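Local coordinates for protein Exo beta-1,2-glucooligosaccharide sophorohydrolase (non-reducing end) (Parabacteroides distasonis ATCC 8503, PDB 5Z06) that hydrolyses linear beta-1,2-glucan and beta-1,2-glucooligosaccharides from the non-reducing end, releasing sophorose, at residues E197-E202 and T278-T283. Sequence-based numbering, arbitrary orientation.
Sequences EAKAYE and TTYPMT
Y280 donates hydrogen bonds to two successive carbonyls of the 197-202 segment. Its phenol OH donates to A200 O at 2.6 Å, and its backbone N donates to Y201 O at 3.1 Å. CG sits between the backbone N and the carbonyl carbon (chi1 46°). Y201 O lies over one face of the ring, toward its rim. The CE1 atom of this ring packs on A200 CB at 3.9 Å. An alanine in place of Y280 would probably leave A200 O without its phenol donor and remove the ring contact on A200 CB, while the backbone bond to Y201 O could remain. Further along, E202 OE2 takes the backbone N-H of M282 through its anti lone pair, at 2.8 Å. E202 OE1 forms a salt bridge with R636, so both carboxylate oxygens have partners. M282 SD lies 3.6 Å from Y201 CB and meets the Y201 ring at its edge, a Met-aromatic contact. Y201 OH is hydrogen-bonded to E293 of helix 284-297, and T279 OG1 to E250 O and K253 N. The chain from strand 275-278 to that helix is thus tied by three hydrogen bonds to A200, which ends strand 194-200, and the next two residues, and E202, paired with R636, links this junction to the helical part of the enzyme.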
loop_
_atom_site.group_PDB
_atom_site.type_symbol
_atom_site.label_atom_id
_atom_site.label_comp_id
_atom_site.label_asym_id
_atom_site.label_seq_id
_atom_site.Cartn_x
_atom_site.Cartn_y
_atom_site.Cartn_z
ATOM N N GLU A 197 -14.522 3.326 19.950
ATOM C CA GLU A 197 -15.828 3.341 19.327
ATOM C C GLU A 197 -15.907 2.402 18.171
ATOM O O GLU A 197 -14.909 1.774 17.763
ATOM C CB GLU A 197 -16.217 4.759 18.858
ATOM C CG GLU A 197 -17.714 5.117 18.926
ATOM C CD GLU A 197 -18.531 4.380 20.000
ATOM O OE1 GLU A 197 -18.360 4.658 21.211
ATOM O OE2 GLU A 197 -19.360 3.513 19.625
ATOM N N ALA A 198 -17.154 2.247 17.751
ATOM C CA ALA A 198 -17.551 1.591 16.542
ATOM C C ALA A 198 -18.087 2.712 15.710
ATOM O O ALA A 198 -18.789 3.590 16.218
ATOM C CB ALA A 198 -18.658 0.595 16.822
ATOM N N LYS A 199 -17.755 2.704 14.436
ATOM C CA LYS A 199 -18.286 3.678 13.525
ATOM C C LYS A 199 -18.813 2.895 12.341
ATOM O O LYS A 199 -18.051 2.238 11.626
ATOM C CB LYS A 199 -17.193 4.702 13.178
ATOM C CG LYS A 199 -17.571 5.781 12.186
ATOM C CD LYS A 199 -18.878 6.516 12.442
ATOM C CE LYS A 199 -19.137 7.494 11.298
ATOM N NZ LYS A 199 -20.482 8.106 11.425
ATOM N N ALA A 200 -20.128 2.908 12.178
ATOM C CA ALA A 200 -20.754 2.179 11.095
ATOM C C ALA A 200 -20.783 3.046 9.866
ATOM O O ALA A 200 -20.820 4.265 9.935
ATOM C CB ALA A 200 -22.158 1.733 11.453
ATOM N N TYR A 201 -20.727 2.376 8.736
ATOM C CA TYR A 201 -20.972 2.971 7.446
ATOM C C TYR A 201 -22.056 2.095 6.819
ATOM O O TYR A 201 -22.935 1.631 7.550
ATOM C CB TYR A 201 -19.650 3.042 6.684
ATOM C CG TYR A 201 -18.697 3.974 7.378
ATOM C CD1 TYR A 201 -17.924 3.517 8.420
ATOM C CD2 TYR A 201 -18.608 5.324 7.023
ATOM C CE1 TYR A 201 -17.057 4.354 9.079
ATOM C CE2 TYR A 201 -17.736 6.179 7.675
ATOM C CZ TYR A 201 -16.961 5.674 8.700
ATOM O OH TYR A 201 -16.089 6.452 9.408
ATOM N N GLU A 202 -22.016 1.843 5.519
ATOM C CA GLU A 202 -23.080 1.092 4.880
ATOM C C GLU A 202 -22.876 -0.410 4.931
ATOM O O GLU A 202 -23.818 -1.188 5.183
ATOM C CB GLU A 202 -23.231 1.547 3.448
ATOM C CG GLU A 202 -24.412 0.882 2.752
ATOM C CD GLU A 202 -24.525 1.289 1.332
ATOM O OE1 GLU A 202 -24.293 0.428 0.478
ATOM O OE2 GLU A 202 -24.834 2.457 1.065
ATOM N N THR A 278 -24.642 0.261 13.922
ATOM C CA THR A 278 -25.547 -0.322 12.947
ATOM C C THR A 278 -25.264 0.335 11.626
ATOM O O THR A 278 -25.244 1.556 11.556
ATOM C CB THR A 278 -27.007 -0.075 13.334
ATOM O OG1 THR A 278 -27.188 -0.467 14.696
ATOM C CG2 THR A 278 -27.970 -0.850 12.404
ATOM N N THR A 279 -25.051 -0.482 10.587
ATOM C CA THR A 279 -24.877 0.019 9.238
ATOM C C THR A 279 -26.144 0.649 8.707
ATOM O O THR A 279 -27.219 0.282 9.099
ATOM C CB THR A 279 -24.476 -1.078 8.226
ATOM O OG1 THR A 279 -25.482 -2.110 8.177
ATOM C CG2 THR A 279 -23.100 -1.664 8.557
ATOM N N TYR A 280 -25.995 1.559 7.757
ATOM C CA TYR A 280 -27.115 2.336 7.240
ATOM C C TYR A 280 -26.835 2.634 5.775
ATOM O O TYR A 280 -25.671 2.663 5.372
ATOM C CB TYR A 280 -27.267 3.652 8.022
ATOM C CG TYR A 280 -25.935 4.336 8.201
ATOM C CD1 TYR A 280 -25.098 3.974 9.243
ATOM C CD2 TYR A 280 -25.490 5.298 7.312
ATOM C CE1 TYR A 280 -23.864 4.557 9.405
ATOM C CE2 TYR A 280 -24.256 5.892 7.465
ATOM C CZ TYR A 280 -23.440 5.519 8.510
ATOM O OH TYR A 280 -22.202 6.093 8.677
ATOM N N PRO A 281 -27.899 2.885 4.984
ATOM C CA PRO A 281 -27.665 3.251 3.595
ATOM C C PRO A 281 -26.911 4.562 3.482
ATOM O O PRO A 281 -27.151 5.499 4.253
ATOM C CB PRO A 281 -29.065 3.364 2.982
ATOM C CG PRO A 281 -30.028 3.144 4.086
ATOM C CD PRO A 281 -29.316 2.892 5.360
ATOM N N MET A 282 -26.001 4.611 2.516
ATOM C CA MET A 282 -25.172 5.774 2.295
ATOM C C MET A 282 -25.382 6.338 0.898
ATOM O O MET A 282 -25.483 5.622 -0.083
ATOM C CB MET A 282 -23.709 5.421 2.542
ATOM C CG MET A 282 -23.346 5.335 4.010
ATOM S SD MET A 282 -21.669 4.752 4.314
ATOM C CE MET A 282 -20.728 6.165 3.777
ATOM N N THR A 283 -25.477 7.652 0.842
ATOM C CA THR A 283 -25.461 8.372 -0.406
ATOM C C THR A 283 -24.014 8.384 -0.927
ATOM O O THR A 283 -23.057 8.051 -0.210
ATOM C CB THR A 283 -25.851 9.851 -0.190
ATOM O OG1 THR A 283 -24.863 10.431 0.677
ATOM C CG2 THR A 283 -27.312 10.014 0.389
#